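Local structure of uroporphyrinogen III cosynthase (HemD) (Helicobacter pylori, 3P9Z) at residues A[29-34]-A[114-119]; A[40-45]-A[106-111]; A[51-56]-A[64-69]; A[68-73]-A[79-84]. The protein probably catalyses the cyclisation of the linear tetrapyrrole hydroxymethylbilane to uroporphyrinogen III, a step on the route to protoporphyrin IX and haem. All blocks are in the same frame, centred on the assembly; numbering follows the deposited sequence.

Contact 1 (A[29-34]-A[114-119]); sequences YPLELD and LYLRAK
A small apolar contact joins Leu31, in the loop that follows strand 19-28, to Leu116 on the inner strand 112-118, so that the loop closes over one face of the sheet. Methyl meets methyl: CD1 of Leu31 lies 3.8 Å from CD2 of Leu116, and the two side chains cross at about a right angle. Leu31 reaches down with CG anti to the backbone N (chi1 -179°), whereas Leu116 has CG anti to its carbonyl carbon. Leucine suits both places, since each is buried and its branched end can cover several neighbours; Leu31 also touches Ala139 on strand 135-146, and Leu116 touches Phe43. Toward the solvent the contact is looser. There OH of Tyr29 stands 4.4 Å from CD of Lys119, the aliphatic part of an exposed lysine, while the hydroxyl itself is hydrogen-bonded to Glu143. Lys61, from helix 60-66, also holds the loop, its ammonium group bonding to the carbonyl oxygens of Leu31 and Leu33. Such a loop, carrying one leucine onto the parallel part of the sheet, belongs to the alpha/beta domain of the uroporphyrinogen-III synthase fold, where the chain leaves the long antiparallel strand pair leading to the other domain.

Contact 2 (A[40-45]-A[106-111]); sequences ALIFTS and PLLEKK
Strand 40-43 is an inner strand in the parallel part of an alpha/beta sheet, and on one of its faces Ala40 and Ile42 receive the end of the short helix 105-108 and the turn after it. Leu108 carries most of the contact. Its CD1 meets CD1 of Ile42 at 3.9 Å, the two side chains crossing at about a right angle, and its other methyl, CD2, lies 4.4 Å from CB of Ala40. With its longer branch, CG1, anti to the backbone N (chi1 -174°), Ile42 sends CD1 out to the leucine; a beta-branched residue also fits the extended backbone of a strand. Ala40 has only a methyl to offer, and this leaves room for a second neighbour: its CB is 4.3 Å from CB of Lys111, where the lysine offers the aliphatic start of its chain.

The turn sets Leu108 and Lys111 against the strand together. Residues 108 to 111 form a type II beta turn, closed by the bond from N of Lys111 to O of Leu108 at 3.1 Å, and Lys110 takes the positive phi (70°) that the turn demands. Tyr71 of the neighbouring strand 70-72 borders the same patch, touching Ala40, Leu108 and Lys111. The other face of the strand is covered separately, Phe43 lying against helix 46-55. Helices on both faces of parallel strands, with a tight turn passing from helix into the next strand, are consistent with the three-layer alpha/beta/alpha, flavodoxin-like domains of uroporphyrinogen-III synthases.

Contact 3 (A[51-56]-A[64-69]); sequences SLLETL and MLQNIP
With CG anti to the carbonyl carbon in Leu65 (chi1 -76°), Leu52 and Leu56, the three side chains reach into the gap between helices 46-55 and 60-66. A single methyl then does most of the work. CD1 of Leu65 lies 3.7 Å from CD1 of Leu56, and both methyls of Leu52 touch it too, CD2 at 3.8 Å and CD1 at 3.9 Å; the side chain of Leu65 crosses each of the two leucines at about a right angle. These partners are four residues apart, hence on the same side of helix 46-55, and Leu56 comes just as the chain leaves that helix. Leu65 is buried further by Leu31, Pro35 and Leu41, so a wholly apolar side chain is well placed there.

Nearer the surface, CD2 of Leu53 comes to 4.1 Å from NE2 of Gln66. The extended glutamine brings the nitrogen end of its amide to the leucine methyl, the two side chains crossing at about a right angle, while keeping its polar partners: OE1 bonds to Lys63, and NE2 weakly to the carbonyl of His84. Helices 46-55 and 60-66 pack as two successive short helices within the beta-alpha-beta crossover between the parallel strands 40-43 and 70-72, a unit typical of alpha/beta folds.

Contact 4 (A[68-73]-A[79-84]); sequences IPAYAL and KTLQDH
Edge strand 70-72 and helix 79-83 run nearly antiparallel, their N-to-C directions 150° apart and their axes 9.3 Å apart at closest approach, as expected where a chain turns back from a strand into the helix that covers it. Leu81 fills the interval. Its CG stands anti to the carbonyl carbon (chi1 -79°), and CD1 comes down between two alanines, 4.1 Å from CB of Ala70 and 4.1 Å from CB of Ala72. These alternate positions on the strand point to the same face, and their small methyls let the leucine settle close to the backbone itself: the same CD1 is 4.3 Å from O of Tyr71, the carbonyl between them. That oxygen is engaged with the sheet, since the backbone of Tyr71 bonds to Phe43.

Tyr71 sends its own side chain to the opposite face, where the ring lies against Leu107 and Leu108 of helix 105-108. Small alanines thus face the close helix 75-83, and the large tyrosine faces helix 105-108. Leu81 is shared with other neighbours, touching Phe43, Val49 and Phe86, so it takes part in the apolar packing among strand 40-43, helix 46-55 and its own helix.

Because the contact is made almost wholly by methyl groups, with one carbonyl oxygen beside them, it has little directionality: van der Waals attraction and the exclusion of water hold helix to strand, while the alignment of the strand is left to its backbone bonds.

In the fold
From the N terminus, the chain leaves strand 19-28 and enters residues 29-34, where contact 1 opens a loop that closes only at strand 112-118. Contact 2, between 40-45 and 106-111, is nested inside that loop, and contacts 3 and 4 are nested in turn inside contact 2. These last two follow each other: contact 3 ends on residues 64-69 and contact 4 begins on 68-73, sharing Ile68 and Pro69. Strands 70-72, 40-43 and 112-118 lie side by side in the sheet, tying contacts 4, 2 and 1 together. Leu65 and Leu52 carry contact 3 onto contact 1, while contact 2 lies on the sheet's other face.

Contact 1 (A[29-34]-A[114-119])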
# COMPACT_ATOMS: atom_id res chain seq x y z
N TYR A 29 -9.47 -3.06 -11.21
CA TYR A 29 -10.29 -4.10 -11.82
C TYR A 29 -11.71 -4.03 -11.29
O TYR A 29 -11.93 -4.00 -10.07
CB TYR A 29 -9.71 -5.50 -11.55
CG TYR A 29 -8.26 -5.65 -11.91
CD1 TYR A 29 -7.85 -5.66 -13.25
CD2 TYR A 29 -7.29 -5.76 -10.93
CE1 TYR A 29 -6.51 -5.79 -13.58
CE2 TYR A 29 -5.95 -5.90 -11.25
CZ TYR A 29 -5.57 -5.91 -12.58
OH TYR A 29 -4.24 -6.04 -12.90
N PRO A 30 -12.69 -3.97 -12.20
CA PRO A 30 -14.09 -3.92 -11.76
C PRO A 30 -14.48 -5.12 -10.90
O PRO A 30 -14.00 -6.24 -11.09
CB PRO A 30 -14.87 -3.92 -13.09
CG PRO A 30 -13.94 -3.30 -14.06
CD PRO A 30 -12.58 -3.86 -13.67
N LEU A 31 -15.35 -4.88 -9.93
CA LEU A 31 -15.91 -5.95 -9.13
C LEU A 31 -17.07 -6.57 -9.90
O LEU A 31 -18.11 -5.93 -10.12
CB LEU A 31 -16.37 -5.41 -7.77
CG LEU A 31 -16.96 -6.39 -6.78
CD1 LEU A 31 -15.89 -7.36 -6.25
CD2 LEU A 31 -17.62 -5.59 -5.66
N GLU A 32 -16.86 -7.82 -10.32
CA GLU A 32 -17.81 -8.57 -11.14
C GLU A 32 -18.84 -9.29 -10.28
O GLU A 32 -20.01 -9.42 -10.69
CB GLU A 32 -17.07 -9.58 -12.02
N LEU A 33 -18.39 -9.76 -9.11
CA LEU A 33 -19.22 -10.48 -8.14
C LEU A 33 -20.49 -9.73 -7.70
O LEU A 33 -20.48 -8.50 -7.52
CB LEU A 33 -18.35 -10.82 -6.92
N ASP A 34 -21.57 -10.48 -7.51
CA ASP A 34 -22.78 -9.98 -6.86
C ASP A 34 -22.51 -9.93 -5.34
O ASP A 34 -22.23 -10.97 -4.73
CB ASP A 34 -23.96 -10.92 -7.18
CG ASP A 34 -25.23 -10.58 -6.40
OD1 ASP A 34 -25.41 -9.43 -5.96
OD2 ASP A 34 -26.08 -11.49 -6.24
N LEU A 114 -16.64 -10.43 2.49
CA LEU A 114 -16.05 -10.19 1.19
C LEU A 114 -14.81 -9.36 1.40
O LEU A 114 -14.87 -8.22 1.88
CB LEU A 114 -17.02 -9.44 0.27
CG LEU A 114 -16.49 -9.10 -1.13
CD1 LEU A 114 -16.03 -10.37 -1.93
CD2 LEU A 114 -17.57 -8.37 -1.89
N TYR A 115 -13.67 -9.95 1.05
CA TYR A 115 -12.38 -9.28 1.15
C TYR A 115 -12.02 -8.62 -0.18
O TYR A 115 -11.77 -9.31 -1.17
CB TYR A 115 -11.32 -10.31 1.55
CG TYR A 115 -9.90 -9.81 1.62
CD1 TYR A 115 -9.61 -8.49 2.01
CD2 TYR A 115 -8.83 -10.67 1.35
CE1 TYR A 115 -8.28 -8.04 2.09
CE2 TYR A 115 -7.51 -10.23 1.44
CZ TYR A 115 -7.24 -8.93 1.81
OH TYR A 115 -5.92 -8.51 1.88
N LEU A 116 -11.98 -7.30 -0.21
CA LEU A 116 -11.60 -6.57 -1.42
C LEU A 116 -10.10 -6.32 -1.37
O LEU A 116 -9.60 -5.59 -0.50
CB LEU A 116 -12.43 -5.28 -1.58
CG LEU A 116 -13.92 -5.73 -1.56
CD1 LEU A 116 -14.88 -4.80 -0.86
CD2 LEU A 116 -14.49 -6.18 -2.91
N ARG A 117 -9.37 -6.97 -2.28
CA ARG A 117 -7.94 -7.16 -2.08
C ARG A 117 -7.05 -6.82 -3.29
O ARG A 117 -7.54 -6.63 -4.41
CB ARG A 117 -7.68 -8.60 -1.62
CG ARG A 117 -8.01 -9.65 -2.69
CD ARG A 117 -7.26 -10.96 -2.46
NE ARG A 117 -5.80 -10.80 -2.48
CZ ARG A 117 -4.93 -11.62 -1.88
NH1 ARG A 117 -5.35 -12.68 -1.19
NH2 ARG A 117 -3.63 -11.38 -1.97
N ALA A 118 -5.74 -6.77 -3.02
CA ALA A 118 -4.71 -6.67 -4.04
C ALA A 118 -4.50 -8.01 -4.73
O ALA A 118 -4.74 -9.08 -4.14
CB ALA A 118 -3.42 -6.21 -3.41
N LYS A 119 -4.03 -7.95 -5.97
CA LYS A 119 -3.68 -9.15 -6.72
C LYS A 119 -2.48 -9.81 -6.09
O LYS A 119 -2.40 -11.02 -6.01
CB LYS A 119 -3.34 -8.79 -8.17
CG LYS A 119 -3.20 -10.01 -9.09
CD LYS A 119 -3.47 -9.63 -10.54
CE LYS A 119 -3.82 -10.87 -11.38
NZ LYS A 119 -4.78 -10.51 -12.50

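Contact 2 (A[40-45]-A[106-111])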
# COMPACT_ATOMS: atom_id res chain seq x y z
N ALA A 40 -20.59 -8.47 5.54
CA ALA A 40 -19.38 -7.81 5.99
C ALA A 40 -18.38 -7.68 4.86
O ALA A 40 -18.18 -8.62 4.08
CB ALA A 40 -18.73 -8.58 7.17
N LEU A 41 -17.73 -6.53 4.79
CA LEU A 41 -16.62 -6.34 3.88
C LEU A 41 -15.36 -6.16 4.71
O LEU A 41 -15.40 -5.64 5.83
CB LEU A 41 -16.82 -5.09 3.03
CG LEU A 41 -18.13 -4.84 2.26
CD1 LEU A 41 -18.06 -3.45 1.68
CD2 LEU A 41 -18.40 -5.89 1.17
N ILE A 42 -14.23 -6.56 4.15
CA ILE A 42 -12.96 -6.25 4.79
C ILE A 42 -11.94 -5.72 3.79
O ILE A 42 -11.85 -6.19 2.65
CB ILE A 42 -12.45 -7.44 5.66
CG1 ILE A 42 -11.19 -7.03 6.45
CG2 ILE A 42 -12.24 -8.73 4.84
CD1 ILE A 42 -10.93 -7.93 7.61
N PHE A 43 -11.21 -4.69 4.24
CA PHE A 43 -10.18 -4.01 3.47
C PHE A 43 -8.89 -3.99 4.29
O PHE A 43 -8.94 -3.85 5.52
CB PHE A 43 -10.61 -2.55 3.21
CG PHE A 43 -11.87 -2.41 2.40
CD1 PHE A 43 -13.12 -2.51 3.02
CD2 PHE A 43 -11.82 -2.16 1.03
CE1 PHE A 43 -14.32 -2.37 2.28
CE2 PHE A 43 -13.00 -2.01 0.28
CZ PHE A 43 -14.24 -2.11 0.89
N THR A 44 -7.76 -4.12 3.60
CA THR A 44 -6.45 -3.94 4.22
C THR A 44 -5.76 -2.69 3.66
O THR A 44 -4.82 -2.20 4.26
CB THR A 44 -5.51 -5.13 3.95
OG1 THR A 44 -5.43 -5.33 2.54
CG2 THR A 44 -6.03 -6.39 4.59
N SER A 45 -6.23 -2.18 2.52
CA SER A 45 -5.61 -0.99 1.90
C SER A 45 -6.65 0.04 1.45
O SER A 45 -7.74 -0.32 1.00
CB SER A 45 -4.77 -1.41 0.69
OG SER A 45 -4.41 -0.28 -0.09
N PRO A 106 -13.12 -11.96 15.91
CA PRO A 106 -14.31 -12.38 16.63
C PRO A 106 -15.55 -11.69 16.15
O PRO A 106 -16.58 -12.25 16.17
CB PRO A 106 -14.00 -11.98 18.04
CG PRO A 106 -12.57 -11.98 18.10
CD PRO A 106 -12.11 -11.46 16.82
N LEU A 107 -15.42 -10.47 15.71
CA LEU A 107 -16.55 -9.72 15.17
C LEU A 107 -16.97 -10.27 13.82
O LEU A 107 -18.10 -10.03 13.38
CB LEU A 107 -16.22 -8.22 15.03
CG LEU A 107 -15.67 -7.45 16.25
CD1 LEU A 107 -15.36 -6.03 15.84
CD2 LEU A 107 -16.62 -7.46 17.44
N LEU A 108 -16.07 -11.01 13.19
CA LEU A 108 -16.33 -11.57 11.86
C LEU A 108 -16.84 -13.01 11.91
O LEU A 108 -17.29 -13.56 10.89
CB LEU A 108 -15.07 -11.50 10.99
CG LEU A 108 -14.49 -10.12 10.69
CD1 LEU A 108 -13.32 -10.24 9.71
CD2 LEU A 108 -15.56 -9.15 10.16
N GLU A 109 -16.79 -13.62 13.09
CA GLU A 109 -17.31 -14.96 13.28
C GLU A 109 -18.81 -14.92 12.99
O GLU A 109 -19.49 -13.97 13.35
CB GLU A 109 -17.05 -15.46 14.71
N LYS A 110 -19.30 -15.95 12.30
CA LYS A 110 -20.71 -16.06 11.92
C LYS A 110 -21.16 -15.06 10.85
O LYS A 110 -22.36 -14.92 10.59
CB LYS A 110 -21.63 -15.97 13.15
CG LYS A 110 -21.10 -16.66 14.41
CD LYS A 110 -21.88 -17.90 14.76
CE LYS A 110 -22.24 -17.87 16.24
NZ LYS A 110 -22.61 -19.21 16.74
N LYS A 111 -20.20 -14.40 10.19
CA LYS A 111 -20.50 -13.46 9.09
C LYS A 111 -20.09 -14.02 7.72
O LYS A 111 -19.17 -14.83 7.64
CB LYS A 111 -19.77 -12.12 9.30
CG LYS A 111 -20.07 -11.38 10.61
CD LYS A 111 -21.50 -10.93 10.74
CE LYS A 111 -21.71 -10.13 12.02
NZ LYS A 111 -21.94 -8.71 11.72

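Contact 3 (A[51-56]-A[64-69])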
# COMPACT_ATOMS: atom_id res chain seq x y z
N SER A 51 -10.33 1.98 -5.72
CA SER A 51 -10.69 1.14 -6.85
C SER A 51 -12.20 1.03 -6.98
O SER A 51 -12.73 1.21 -8.07
CB SER A 51 -10.07 -0.26 -6.69
OG SER A 51 -10.44 -1.08 -7.80
N LEU A 52 -12.89 0.72 -5.89
CA LEU A 52 -14.37 0.60 -5.91
C LEU A 52 -15.04 1.91 -6.33
O LEU A 52 -15.88 1.92 -7.22
CB LEU A 52 -14.91 0.12 -4.56
CG LEU A 52 -14.57 -1.30 -4.11
CD1 LEU A 52 -15.17 -1.55 -2.74
CD2 LEU A 52 -15.06 -2.36 -5.11
N LEU A 53 -14.62 3.00 -5.71
CA LEU A 53 -15.09 4.34 -6.06
C LEU A 53 -15.00 4.68 -7.56
O LEU A 53 -15.92 5.28 -8.13
CB LEU A 53 -14.34 5.39 -5.22
CG LEU A 53 -14.65 5.35 -3.72
CD1 LEU A 53 -13.73 6.30 -2.97
CD2 LEU A 53 -16.11 5.70 -3.45
N GLU A 54 -13.89 4.30 -8.20
CA GLU A 54 -13.66 4.60 -9.61
C GLU A 54 -14.39 3.66 -10.58
O GLU A 54 -15.09 4.13 -11.48
CB GLU A 54 -12.16 4.65 -9.94
CG GLU A 54 -11.88 5.06 -11.38
CD GLU A 54 -10.40 5.34 -11.67
OE1 GLU A 54 -9.80 6.19 -10.97
OE2 GLU A 54 -9.86 4.72 -12.62
N THR A 55 -14.21 2.35 -10.42
CA THR A 55 -14.76 1.38 -11.37
C THR A 55 -16.28 1.28 -11.27
O THR A 55 -16.93 0.80 -12.20
CB THR A 55 -14.19 -0.03 -11.18
OG1 THR A 55 -14.54 -0.49 -9.87
CG2 THR A 55 -12.66 -0.06 -11.35
N LEU A 56 -16.84 1.70 -10.13
CA LEU A 56 -18.27 1.56 -9.87
C LEU A 56 -18.98 2.89 -9.60
O LEU A 56 -20.09 2.88 -9.09
CB LEU A 56 -18.50 0.60 -8.68
CG LEU A 56 -18.02 -0.85 -8.76
CD1 LEU A 56 -18.19 -1.52 -7.42
CD2 LEU A 56 -18.75 -1.64 -9.86
N MSE A 64 -24.84 -0.41 -2.90
CA MSE A 64 -24.97 -1.66 -2.15
C MSE A 64 -23.76 -1.87 -1.24
O MSE A 64 -23.89 -2.16 -0.05
CB MSE A 64 -25.10 -2.86 -3.11
CG MSE A 64 -26.38 -2.90 -3.96
SE MSE A 64 -26.22 -4.17 -5.45
CE MSE A 64 -27.90 -3.75 -6.39
N LEU A 65 -22.57 -1.75 -1.84
CA LEU A 65 -21.31 -1.92 -1.12
C LEU A 65 -21.12 -0.90 0.01
O LEU A 65 -20.59 -1.24 1.08
CB LEU A 65 -20.11 -1.84 -2.09
CG LEU A 65 -19.80 -3.04 -2.98
CD1 LEU A 65 -18.68 -2.67 -3.90
CD2 LEU A 65 -19.43 -4.30 -2.21
N GLN A 66 -21.56 0.33 -0.22
CA GLN A 66 -21.49 1.37 0.80
C GLN A 66 -22.47 1.11 1.94
O GLN A 66 -22.40 1.76 2.99
CB GLN A 66 -21.73 2.76 0.19
CG GLN A 66 -20.46 3.36 -0.40
CD GLN A 66 -20.73 4.52 -1.36
OE1 GLN A 66 -21.81 4.63 -1.95
NE2 GLN A 66 -19.74 5.38 -1.53
N ASN A 67 -23.37 0.15 1.71
CA ASN A 67 -24.40 -0.22 2.68
C ASN A 67 -24.05 -1.45 3.52
O ASN A 67 -24.77 -1.78 4.45
CB ASN A 67 -25.73 -0.44 1.96
CG ASN A 67 -26.91 -0.52 2.92
OD1 ASN A 67 -27.13 0.39 3.74
ND2 ASN A 67 -27.67 -1.61 2.84
N ILE A 68 -22.96 -2.14 3.18
CA ILE A 68 -22.57 -3.36 3.87
C ILE A 68 -21.50 -3.03 4.91
O ILE A 68 -20.46 -2.46 4.57
CB ILE A 68 -22.05 -4.44 2.87
CG1 ILE A 68 -23.14 -4.80 1.86
CG2 ILE A 68 -21.54 -5.69 3.63
CD1 ILE A 68 -22.63 -5.55 0.60
N PRO A 69 -21.77 -3.36 6.19
CA PRO A 69 -20.78 -3.02 7.24
C PRO A 69 -19.35 -3.42 6.84
O PRO A 69 -19.10 -4.57 6.45
CB PRO A 69 -21.28 -3.79 8.47
CG PRO A 69 -22.79 -3.93 8.23
CD PRO A 69 -22.94 -4.10 6.74

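Contact 4 (A[68-73]-A[79-84])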
# COMPACT_ATOMS: atom_id res chain seq x y z
N ILE A 68 -22.96 -2.14 3.18
CA ILE A 68 -22.57 -3.36 3.87
C ILE A 68 -21.50 -3.03 4.91
O ILE A 68 -20.46 -2.46 4.57
CB ILE A 68 -22.05 -4.44 2.87
CG1 ILE A 68 -23.14 -4.80 1.86
CG2 ILE A 68 -21.54 -5.69 3.63
CD1 ILE A 68 -22.63 -5.55 0.60
N PRO A 69 -21.77 -3.36 6.19
CA PRO A 69 -20.78 -3.02 7.24
C PRO A 69 -19.35 -3.42 6.84
O PRO A 69 -19.10 -4.57 6.45
CB PRO A 69 -21.28 -3.79 8.47
CG PRO A 69 -22.79 -3.93 8.23
CD PRO A 69 -22.94 -4.10 6.74
N ALA A 70 -18.43 -2.45 6.94
CA ALA A 70 -17.05 -2.59 6.49
C ALA A 70 -16.07 -2.58 7.67
O ALA A 70 -16.19 -1.75 8.59
CB ALA A 70 -16.71 -1.46 5.51
N TYR A 71 -15.12 -3.51 7.62
CA TYR A 71 -14.08 -3.67 8.62
C TYR A 71 -12.75 -3.35 7.97
O TYR A 71 -12.58 -3.51 6.74
CB TYR A 71 -14.08 -5.10 9.16
CG TYR A 71 -15.33 -5.44 9.96
CD1 TYR A 71 -15.32 -5.42 11.35
CD2 TYR A 71 -16.53 -5.76 9.32
CE1 TYR A 71 -16.45 -5.72 12.08
CE2 TYR A 71 -17.67 -6.07 10.03
CZ TYR A 71 -17.62 -6.03 11.41
OH TYR A 71 -18.74 -6.31 12.12
N ALA A 72 -11.81 -2.85 8.78
CA ALA A 72 -10.49 -2.53 8.28
C ALA A 72 -9.44 -2.93 9.30
O ALA A 72 -9.74 -3.06 10.49
CB ALA A 72 -10.38 -1.05 7.96
N LEU A 73 -8.23 -3.14 8.84
CA LEU A 73 -7.19 -3.64 9.72
C LEU A 73 -6.35 -2.54 10.34
O LEU A 73 -5.66 -2.76 11.34
CB LEU A 73 -6.32 -4.66 8.98
CG LEU A 73 -6.95 -6.05 8.88
CD1 LEU A 73 -6.02 -6.94 8.12
CD2 LEU A 73 -7.22 -6.65 10.27
N LYS A 79 -10.44 5.23 8.33
CA LYS A 79 -10.72 6.63 8.02
C LYS A 79 -11.07 6.85 6.53
O LYS A 79 -12.00 7.59 6.21
CB LYS A 79 -9.57 7.54 8.45
CG LYS A 79 -9.78 9.04 8.15
CD LYS A 79 -8.95 9.49 6.94
CE LYS A 79 -8.87 11.03 6.83
NZ LYS A 79 -8.69 11.70 8.16
N THR A 80 -10.33 6.20 5.65
CA THR A 80 -10.62 6.29 4.21
C THR A 80 -12.03 5.80 3.87
O THR A 80 -12.75 6.43 3.09
CB THR A 80 -9.57 5.54 3.36
OG1 THR A 80 -8.29 6.15 3.59
CG2 THR A 80 -9.89 5.62 1.87
N LEU A 81 -12.42 4.66 4.45
CA LEU A 81 -13.77 4.14 4.29
C LEU A 81 -14.80 5.14 4.80
O LEU A 81 -15.79 5.44 4.12
CB LEU A 81 -13.91 2.83 5.05
CG LEU A 81 -13.32 1.62 4.34
CD1 LEU A 81 -13.10 0.50 5.35
CD2 LEU A 81 -14.23 1.20 3.17
N GLN A 82 -14.53 5.67 5.99
CA GLN A 82 -15.41 6.61 6.67
C GLN A 82 -15.59 7.88 5.83
O GLN A 82 -16.70 8.33 5.57
CB GLN A 82 -14.83 6.94 8.05
CG GLN A 82 -15.54 8.03 8.84
CD GLN A 82 -16.75 7.53 9.63
OE1 GLN A 82 -17.14 8.16 10.62
NE2 GLN A 82 -17.36 6.42 9.21
N ASP A 83 -14.46 8.43 5.39
CA ASP A 83 -14.44 9.64 4.58
C ASP A 83 -15.15 9.49 3.24
O ASP A 83 -15.63 10.47 2.68
CB ASP A 83 -12.99 10.09 4.35
CG ASP A 83 -12.42 10.84 5.55
OD1 ASP A 83 -13.12 11.01 6.56
OD2 ASP A 83 -11.26 11.28 5.47
N HIS A 84 -15.23 8.27 2.72
CA HIS A 84 -15.84 8.09 1.41
C HIS A 84 -17.21 7.40 1.42
O HIS A 84 -17.58 6.74 0.46
CB HIS A 84 -14.85 7.43 0.43
CG HIS A 84 -13.70 8.32 0.07
ND1 HIS A 84 -13.78 9.28 -0.92
CD2 HIS A 84 -12.46 8.43 0.59
CE1 HIS A 84 -12.63 9.92 -1.00
NE2 HIS A 84 -11.81 9.43 -0.09